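Local coordinates for enoyl-acyl carrier protein reductase (Uncultured bacterium, PDB 6KIA), which probably reduces the enoyl double bond of acyl carrier protein-bound fatty acid intermediates with NADH, and is linked to triclosan resistance, at residues His159-Gly164 with Val208-Phe213; Leu269-Ala273 with Thr284-Cys288. One frame throughout, in Å; residues are numbered along the deposited sequence.

Contact 1 (His159-Gly164 with Val208-Phe213); sequences HTMAGG and VTANTF. With NAI (1,4-dihydronicotinamide adenine dinucleotide), chain D.
In this Rossmann-type NADH site, the loop leaving the C-terminal end of strand 155-159 packs against helix 196-219, where His159 meets Thr212 and Phe213. His159 NE2 donates to Thr212 OG1 at 2.8 Å. The bond is straight, 179° at the hydrogen, and OG1 lies in the plane of the imidazole, which fixes the rotation of the ring. The same hydroxyl donates back along its own helix to Val208 O, 2.6 Å away, approaching from above the carbonyl plane. That second bond orients the Thr212 hydroxyl. CG of His159 stands anti to the backbone N (chi1 175°), which carries the imidazole over to the helix. Phe213 CB covers one ring face, and the edge of the Phe213 ring points at the face of the imidazole in a T-shaped pair, with centroids 5.1 Å apart and planes at 63°. A water sits 2.7 Å from both Met161 O and Thr209 O and bridges loop and helix.

The loop also holds the cofactor. Thr160 OG1 donates to O3B of the adenosine ribose at 2.6 Å, and Thr160 O accepts from O3D of the nicotinamide ribose. Ala162 N donates to O4B, the ring oxygen of the adenosine ribose. Met161 begins toward the helix, but its extended chain runs beside the adenine, with CG 3.4 Å from N3A of NADH. Val208 CG1 packs against the backbone of Ala162 and Gly163, 3.4 Å from Gly163 N. Thr209 OG1, which is also bonded to Gln262, accepts from Gly163 N at 3.2 Å.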
ATOM      1  N   HIS A 159     -10.097   2.348   0.847  1.00 17.57           N
ATOM      2  CA  HIS A 159      -9.215   2.846  -0.217  1.00 17.99           C
ATOM      3  C   HIS A 159      -7.936   2.040  -0.236  1.00 17.75           C
ATOM      4  O   HIS A 159      -7.382   1.766   0.818  1.00 18.09           O
ATOM      5  CB  HIS A 159      -8.941   4.327   0.039  1.00 17.88           C
ATOM      6  CG  HIS A 159      -7.966   4.968  -0.896  1.00 17.92           C
ATOM      7  ND1 HIS A 159      -6.601   4.871  -0.720  1.00 23.17           N
ATOM      8  CD2 HIS A 159      -8.152   5.804  -1.947  1.00 18.17           C
ATOM      9  CE1 HIS A 159      -5.990   5.569  -1.661  1.00 21.66           C
ATOM     10  NE2 HIS A 159      -6.908   6.148  -2.415  1.00 19.81           N
ATOM     11  N   THR A 160      -7.464   1.661  -1.424  1.00 17.71           N
ATOM     12  CA  THR A 160      -6.227   0.876  -1.521  1.00 17.62           C
ATOM     13  C   THR A 160      -5.281   1.445  -2.560  1.00 19.20           C
ATOM     14  O   THR A 160      -4.191   0.910  -2.758  1.00 19.98           O
ATOM     15  CB  THR A 160      -6.489  -0.603  -1.922  1.00 17.60           C
ATOM     16  OG1 THR A 160      -6.975  -0.634  -3.271  1.00 21.57           O
ATOM     17  CG2 THR A 160      -7.481  -1.289  -0.981  1.00 20.92           C
ATOM     18  N   MET A 161      -5.698   2.495  -3.268  1.00 17.98           N
ATOM     19  CA  MET A 161      -4.990   2.902  -4.479  1.00 18.18           C
ATOM     20  C   MET A 161      -3.633   3.502  -4.201  1.00 18.15           C
ATOM     21  O   MET A 161      -3.501   4.395  -3.372  1.00 21.82           O
ATOM     22  CB  MET A 161      -5.817   3.927  -5.270  1.00 18.72           C
ATOM     23  CG  MET A 161      -7.167   3.405  -5.685  1.00 18.49           C
ATOM     24  SD  MET A 161      -8.128   4.621  -6.589  1.00 22.08           S
ATOM     25  CE  MET A 161      -9.528   3.631  -7.134  1.00 23.18           C
ATOM     26  N   ALA A 162      -2.649   3.015  -4.942  1.00 20.36           N
ATOM     27  CA  ALA A 162      -1.301   3.577  -4.959  1.00 20.17           C
ATOM     28  C   ALA A 162      -0.690   3.239  -6.307  1.00 20.40           C
ATOM     29  O   ALA A 162      -0.895   2.146  -6.819  1.00 21.36           O
ATOM     30  CB  ALA A 162      -0.436   3.005  -3.810  1.00 18.01           C
ATOM     31  N   GLY A 163       0.083   4.158  -6.873  1.00 18.60           N
ATOM     32  CA  GLY A 163       0.735   3.897  -8.152  1.00 19.92           C
ATOM     33  C   GLY A 163       0.988   5.180  -8.906  1.00 22.25           C
ATOM     34  O   GLY A 163       1.151   6.225  -8.288  1.00 24.32           O
ATOM     35  N   GLY A 164       1.023   5.106 -10.238  1.00 22.41           N
ATOM     36  CA  GLY A 164       1.214   6.287 -11.060  1.00 27.77           C
ATOM     37  C   GLY A 164       2.501   6.225 -11.865  1.00 29.34           C
ATOM     38  O   GLY A 164       2.929   7.224 -12.434  1.00 30.87           O
ATOM     39  N   VAL A 208      -2.658   9.510  -7.786  1.00 21.29           N
ATOM     40  CA  VAL A 208      -3.111   8.127  -7.595  1.00 19.39           C
ATOM     41  C   VAL A 208      -3.131   7.682  -6.130  1.00 21.56           C
ATOM     42  O   VAL A 208      -4.093   7.068  -5.666  1.00 21.93           O
ATOM     43  CB  VAL A 208      -2.212   7.124  -8.384  1.00 21.44           C
ATOM     44  CG1 VAL A 208      -2.717   5.691  -8.181  1.00 22.24           C
ATOM     45  CG2 VAL A 208      -2.147   7.497  -9.894  1.00 19.45           C
ATOM     46  N   THR A 209      -2.048   7.971  -5.420  1.00 21.56           N
ATOM     47  CA  THR A 209      -1.811   7.469  -4.075  1.00 21.09           C
ATOM     48  C   THR A 209      -2.502   8.311  -3.017  1.00 20.82           C
ATOM     49  O   THR A 209      -2.890   7.798  -1.964  1.00 22.15           O
ATOM     50  CB  THR A 209      -0.293   7.410  -3.814  1.00 19.51           C
ATOM     51  OG1 THR A 209       0.284   6.564  -4.818  1.00 19.24           O
ATOM     52  CG2 THR A 209       0.047   6.896  -2.416  1.00 19.28           C
ATOM     53  N   ALA A 210      -2.700   9.597  -3.304  1.00 20.57           N
ATOM     54  CA  ALA A 210      -3.255  10.490  -2.287  1.00 18.56           C
ATOM     55  C   ALA A 210      -4.597  11.107  -2.669  1.00 18.73           C
ATOM     56  O   ALA A 210      -5.597  10.924  -1.962  1.00 19.69           O
ATOM     57  CB  ALA A 210      -2.236  11.601  -1.957  1.00 18.62           C
ATOM     58  N   ASN A 211      -4.636  11.849  -3.770  1.00 20.53           N
ATOM     59  CA  ASN A 211      -5.840  12.610  -4.096  1.00 20.49           C
ATOM     60  C   ASN A 211      -7.084  11.762  -4.388  1.00 20.50           C
ATOM     61  O   ASN A 211      -8.200  12.215  -4.176  1.00 20.94           O
ATOM     62  CB  ASN A 211      -5.545  13.537  -5.265  1.00 20.83           C
ATOM     63  CG  ASN A 211      -4.530  14.603  -4.894  1.00 26.28           C
ATOM     64  OD1 ASN A 211      -4.338  14.898  -3.713  1.00 23.87           O
ATOM     65  ND2 ASN A 211      -3.871  15.176  -5.893  1.00 22.47           N
ATOM     66  N   THR A 212      -6.889  10.533  -4.852  1.00 19.36           N
ATOM     67  CA  THR A 212      -7.986   9.581  -4.996  1.00 19.41           C
ATOM     68  C   THR A 212      -8.775   9.376  -3.682  1.00 23.24           C
ATOM     69  O   THR A 212      -9.977   9.120  -3.729  1.00 21.41           O
ATOM     70  CB  THR A 212      -7.469   8.212  -5.459  1.00 19.64           C
ATOM     71  OG1 THR A 212      -6.376   7.816  -4.617  1.00 18.95           O
ATOM     72  CG2 THR A 212      -6.959   8.291  -6.891  1.00 19.16           C
ATOM     73  N   PHE A 213      -8.103   9.445  -2.526  1.00 18.64           N
ATOM     74  CA  PHE A 213      -8.783   9.337  -1.229  1.00 20.26           C
ATOM     75  C   PHE A 213      -9.691  10.525  -1.007  1.00 26.13           C
ATOM     76  O   PHE A 213     -10.807  10.378  -0.506  1.00 22.75           O
ATOM     77  CB  PHE A 213      -7.760   9.219  -0.098  1.00 19.29           C
ATOM     78  CG  PHE A 213      -8.318   8.743   1.216  1.00 22.47           C
ATOM     79  CD1 PHE A 213      -9.157   7.626   1.299  1.00 19.16           C
ATOM     80  CD2 PHE A 213      -7.897   9.338   2.392  1.00 20.74           C
ATOM     81  CE1 PHE A 213      -9.617   7.163   2.540  1.00 19.93           C
ATOM     82  CE2 PHE A 213      -8.359   8.888   3.627  1.00 18.61           C
ATOM     83  CZ  PHE A 213      -9.210   7.791   3.703  1.00 20.82           C
TER
HETATM   84  PA  NAI D 501      -1.429  -4.228  -4.886  1.00 17.93           P
HETATM   85  O1A NAI D 501      -2.174  -5.500  -4.621  1.00 20.84           O
HETATM   86  O2A NAI D 501      -0.680  -4.130  -6.200  1.00 21.45           O
HETATM   87  O5B NAI D 501      -2.467  -3.036  -4.716  1.00 18.27           O
HETATM   88  C5B NAI D 501      -2.308  -1.854  -5.473  1.00 19.72           C
HETATM   89  C4B NAI D 501      -3.717  -1.188  -5.408  1.00 18.77           C
HETATM   90  O4B NAI D 501      -3.549   0.186  -6.110  1.00 18.65           O
HETATM   91  C3B NAI D 501      -4.615  -1.845  -6.049  1.00 20.23           C
HETATM   92  O3B NAI D 501      -5.924  -1.844  -5.347  1.00 21.64           O
HETATM   93  C2B NAI D 501      -4.746  -1.071  -7.505  1.00 22.04           C
HETATM   94  O2B NAI D 501      -6.030  -1.431  -8.136  1.00 20.17           O
HETATM   95  C1B NAI D 501      -4.633   0.172  -7.194  1.00 22.62           C
HETATM   96  N9A NAI D 501      -4.004   0.952  -8.280  1.00 22.03           N
HETATM   97  C8A NAI D 501      -2.783   0.972  -8.844  1.00 20.37           C
HETATM   98  N7A NAI D 501      -2.788   1.891  -9.807  1.00 20.25           N
HETATM   99  C5A NAI D 501      -4.020   2.453  -9.837  1.00 19.02           C
HETATM  100  C6A NAI D 501      -4.489   3.450 -10.680  1.00 22.06           C
HETATM  101  N6A NAI D 501      -3.894   4.203 -11.748  1.00 24.00           N
HETATM  102  N1A NAI D 501      -5.761   3.856 -10.534  1.00 20.58           N
HETATM  103  C2A NAI D 501      -6.564   3.284  -9.583  1.00 21.94           C
HETATM  104  N3A NAI D 501      -6.092   2.291  -8.741  1.00 23.26           N
HETATM  105  C4A NAI D 501      -4.794   1.880  -8.894  1.00 22.89           C
HETATM  106  O3  NAI D 501      -0.290  -3.949  -3.719  1.00 18.07           O
HETATM  107  PN  NAI D 501      -0.481  -3.481  -2.187  1.00 18.35           P
HETATM  108  O1N NAI D 501      -1.369  -4.438  -1.454  1.00 17.61           O
HETATM  109  O2N NAI D 501       0.943  -3.434  -1.657  1.00 18.64           O
HETATM  110  O5D NAI D 501      -1.126  -2.022  -2.217  1.00 17.46           O
HETATM  111  C5D NAI D 501      -2.334  -1.731  -1.534  1.00 17.38           C
HETATM  112  C4D NAI D 501      -2.065  -0.530  -0.599  1.00 17.30           C
HETATM  113  O4D NAI D 501      -1.269  -0.925   0.376  1.00 17.14           O
HETATM  114  C3D NAI D 501      -1.300   0.567  -1.335  1.00 19.92           C
HETATM  115  O3D NAI D 501      -1.855   1.822  -1.123  1.00 17.77           O
HETATM  116  C2D NAI D 501       0.078   0.495  -0.641  1.00 20.21           C
HETATM  117  O2D NAI D 501       0.793   1.763  -0.853  1.00 17.47           O
HETATM  118  C1D NAI D 501      -0.210   0.226   0.605  1.00 17.16           C
HETATM  119  N1N NAI D 501       0.916  -0.312   1.367  1.00 18.80           N
HETATM  120  C2N NAI D 501       1.753  -1.278   0.850  1.00 17.06           C
HETATM  121  C3N NAI D 501       2.855  -1.718   1.596  1.00 16.95           C
HETATM  122  C7N NAI D 501       3.780  -2.812   1.067  1.00 21.07           C
HETATM  123  O7N NAI D 501       4.897  -2.977   1.552  1.00 20.70           O
HETATM  124  N7N NAI D 501       3.324  -3.644   0.011  1.00 19.50           N
HETATM  125  C4N NAI D 501       3.118  -1.221   2.865  1.00 19.33           C
HETATM  126  C5N NAI D 501       2.232  -0.279   3.401  1.00 21.86           C
HETATM  127  C6N NAI D 501       1.143   0.170   2.646  1.00 17.91           C
HETATM  128  O   HOH W   1      -2.594   5.307  -1.005  1.00 18.19           O

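Contact 2 (Leu269-Ala273 with Thr284-Cys288); sequences LERIA and TVYNC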
ATOM      1  N   LEU A 269      -1.665  11.882   1.730  1.00 20.40           N
ATOM      2  CA  LEU A 269      -2.778  11.005   2.099  1.00 19.86           C
ATOM      3  C   LEU A 269      -3.150  11.171   3.574  1.00 20.90           C
ATOM      4  O   LEU A 269      -4.338  11.318   3.925  1.00 21.74           O
ATOM      5  CB  LEU A 269      -2.407   9.547   1.807  1.00 19.16           C
ATOM      6  CG  LEU A 269      -3.418   8.463   2.191  1.00 18.99           C
ATOM      7  CD1 LEU A 269      -4.619   8.510   1.240  1.00 19.96           C
ATOM      8  CD2 LEU A 269      -2.744   7.087   2.184  1.00 18.22           C
ATOM      9  N   GLU A 270      -2.135  11.159   4.430  1.00 18.78           N
ATOM     10  CA  GLU A 270      -2.347  11.413   5.856  1.00 20.71           C
ATOM     11  C   GLU A 270      -3.024  12.764   6.092  1.00 21.80           C
ATOM     12  O   GLU A 270      -3.982  12.864   6.866  1.00 22.52           O
ATOM     13  CB  GLU A 270      -1.025  11.362   6.609  1.00 20.92           C
ATOM     14  CG  GLU A 270      -0.429   9.977   6.664  1.00 21.25           C
ATOM     15  CD  GLU A 270       0.980   9.975   7.198  1.00 25.28           C
ATOM     16  OE1 GLU A 270       1.606  11.060   7.236  1.00 27.89           O
ATOM     17  OE2 GLU A 270       1.468   8.889   7.543  1.00 22.88           O
ATOM     18  N   ARG A 271      -2.522  13.805   5.424  1.00 23.40           N
ATOM     19  CA  ARG A 271      -3.122  15.133   5.600  1.00 25.84           C
ATOM     20  C   ARG A 271      -4.596  15.181   5.168  1.00 26.03           C
ATOM     21  O   ARG A 271      -5.412  15.847   5.805  1.00 26.33           O
ATOM     22  CB  ARG A 271      -2.327  16.197   4.848  1.00 25.89           C
ATOM     23  CG  ARG A 271      -0.966  16.458   5.457  1.00 32.63           C
ATOM     24  CD  ARG A 271      -0.294  17.720   4.899  1.00 30.80           C
ATOM     25  NE  ARG A 271      -0.178  17.761   3.440  1.00 35.27           N
ATOM     26  CZ  ARG A 271       0.824  17.229   2.748  1.00 36.92           C
ATOM     27  NH1 ARG A 271       1.805  16.589   3.376  1.00 31.22           N
ATOM     28  NH2 ARG A 271       0.838  17.337   1.428  1.00 38.14           N
ATOM     29  N   ILE A 272      -4.935  14.483   4.088  1.00 23.92           N
ATOM     30  CA  ILE A 272      -6.331  14.394   3.659  1.00 22.57           C
ATOM     31  C   ILE A 272      -7.193  13.767   4.765  1.00 26.13           C
ATOM     32  O   ILE A 272      -8.283  14.282   5.101  1.00 24.08           O
ATOM     33  CB  ILE A 272      -6.457  13.589   2.340  1.00 20.12           C
ATOM     34  CG1 ILE A 272      -5.867  14.387   1.177  1.00 23.76           C
ATOM     35  CG2 ILE A 272      -7.926  13.241   2.044  1.00 23.24           C
ATOM     36  CD1 ILE A 272      -5.558  13.548  -0.054  1.00 21.66           C
ATOM     37  N   ALA A 273      -6.694  12.688   5.368  1.00 22.40           N
ATOM     38  CA  ALA A 273      -7.418  12.059   6.487  1.00 23.27           C
ATOM     39  C   ALA A 273      -7.589  13.013   7.667  1.00 26.45           C
ATOM     40  O   ALA A 273      -8.659  13.073   8.278  1.00 26.01           O
ATOM     41  CB  ALA A 273      -6.706  10.787   6.956  1.00 21.38           C
ATOM     42  N   THR A 284      -9.496   7.131   8.326  1.00 19.97           N
ATOM     43  CA  THR A 284      -8.280   6.735   9.003  1.00 20.27           C
ATOM     44  C   THR A 284      -7.297   6.106   8.008  1.00 20.21           C
ATOM     45  O   THR A 284      -7.647   5.178   7.265  1.00 21.63           O
ATOM     46  CB  THR A 284      -8.575   5.745  10.156  1.00 22.71           C
ATOM     47  OG1 THR A 284      -9.463   6.362  11.117  1.00 21.52           O
ATOM     48  CG2 THR A 284      -7.278   5.306  10.863  1.00 22.17           C
ATOM     49  N   VAL A 285      -6.075   6.619   8.006  1.00 18.46           N
ATOM     50  CA  VAL A 285      -4.972   5.980   7.296  1.00 19.41           C
ATOM     51  C   VAL A 285      -4.276   5.034   8.241  1.00 20.53           C
ATOM     52  O   VAL A 285      -3.867   5.427   9.336  1.00 20.94           O
ATOM     53  CB  VAL A 285      -3.938   7.002   6.775  1.00 18.11           C
ATOM     54  CG1 VAL A 285      -2.712   6.281   6.201  1.00 18.36           C
ATOM     55  CG2 VAL A 285      -4.582   7.927   5.740  1.00 21.21           C
ATOM     56  N   TYR A 286      -4.153   3.779   7.829  1.00 16.51           N
ATOM     57  CA  TYR A 286      -3.445   2.795   8.635  1.00 16.32           C
ATOM     58  C   TYR A 286      -2.083   2.600   8.041  1.00 17.76           C
ATOM     59  O   TYR A 286      -1.959   2.047   6.951  1.00 16.76           O
ATOM     60  CB  TYR A 286      -4.224   1.467   8.693  1.00 16.24           C
ATOM     61  CG  TYR A 286      -5.543   1.583   9.436  1.00 16.20           C
ATOM     62  CD1 TYR A 286      -6.718   1.949   8.767  1.00 17.12           C
ATOM     63  CD2 TYR A 286      -5.599   1.369  10.795  1.00 19.44           C
ATOM     64  CE1 TYR A 286      -7.912   2.065   9.458  1.00 20.01           C
ATOM     65  CE2 TYR A 286      -6.790   1.482  11.495  1.00 20.04           C
ATOM     66  CZ  TYR A 286      -7.926   1.818  10.833  1.00 19.50           C
ATOM     67  OH  TYR A 286      -9.100   1.919  11.566  1.00 20.88           O
ATOM     68  N   ASN A 287      -1.063   3.085   8.744  1.00 18.41           N
ATOM     69  CA  ASN A 287       0.320   2.927   8.275  1.00 19.18           C
ATOM     70  C   ASN A 287       0.817   1.528   8.600  1.00 16.42           C
ATOM     71  O   ASN A 287       1.059   1.176   9.770  1.00 16.06           O
ATOM     72  CB  ASN A 287       1.227   4.000   8.870  1.00 16.35           C
ATOM     73  CG  ASN A 287       1.072   5.334   8.168  1.00 21.38           C
ATOM     74  OD1 ASN A 287       0.909   5.389   6.931  1.00 18.80           O
ATOM     75  ND2 ASN A 287       1.088   6.424   8.942  1.00 18.46           N
ATOM     76  N   CYS A 288       0.895   0.707   7.560  1.00 16.28           N
ATOM     77  CA  CYS A 288       1.115  -0.740   7.716  1.00 17.69           C
ATOM     78  C   CYS A 288       2.545  -1.169   7.436  1.00 16.21           C
ATOM     79  O   CYS A 288       3.289  -0.428   6.794  1.00 16.42           O
ATOM     80  CB  CYS A 288       0.160  -1.503   6.789  1.00 16.25           C
ATOM     81  SG  CYS A 288      -1.604  -1.359   7.284  1.00 17.60           S
TER
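Glu270 OE2 takes two hydrogen bonds, one from Asn287 ND2 across this contact and one from His242 ND1 in a nearby loop. The bond from Asn287 ND2 to Glu270 OE2 is 2.9 Å long, with 156° at the hydrogen. It reaches OE2 on the anti side of the carboxylate, somewhat tilted from that plane. The carboxylate and amide planes are turned 64° from each other, and the two side chains cross at about a right angle. OE2 lies close to the plane of the amide. The glutamate chain is extended beyond CG, which carries the carboxylate from the flank of the helix to the end of the strand. Val421 and Trp423 of the neighbouring strand pack on both side chains. In this buried setting the two donors probably stabilise a charged carboxylate.

Next to this polar pair the contact is apolar. Val285 points at the helix, and its CG2 fits between Leu269 and Ala273, one helical turn apart. Val285 CG2 is 3.8 Å from Leu269 CG, and the same methyl is 3.8 Å from Ala273 CB. The other methyl, Val285 CG1, reaches Leu269 CD2 at 4.1 Å. The axes of the short segments approach to 7.9 Å, consistent with the small Ala273 at the interface.

The helix and strand directions differ by 144°, so they run roughly antiparallel. Strand 283-287 lies parallel to strand 234-240. The chain between them forms the hairpin of strands 244-248 and 251-255 and then helix 263-278. Despite the inserted hairpin, this helix packs on the sheet and makes the beta-alpha-beta connection, as in Rossmann-type folds.

In the fold
Both contacts are buried near the middle of the chain, and they adjoin one another. Helix 263-278 ties them together: it supplies residues 269-273 to contact 2 and also covers helix 196-219 of contact 1. Phe213 CB meets Leu269 CD1 at 3.5 Å, so one leucine faces both a helix and a strand. Strand 234-240 lies between strands 155-159 and 283-287 in the mixed sheet, where these three strands run parallel. Contact 1, at a strand end, is rich in polar bonds, a water and cofactor contacts. Contact 2 lies along a strand and is mostly aliphatic, with a single polar bond across it; at its end Cys288 belongs to the NADH pocket.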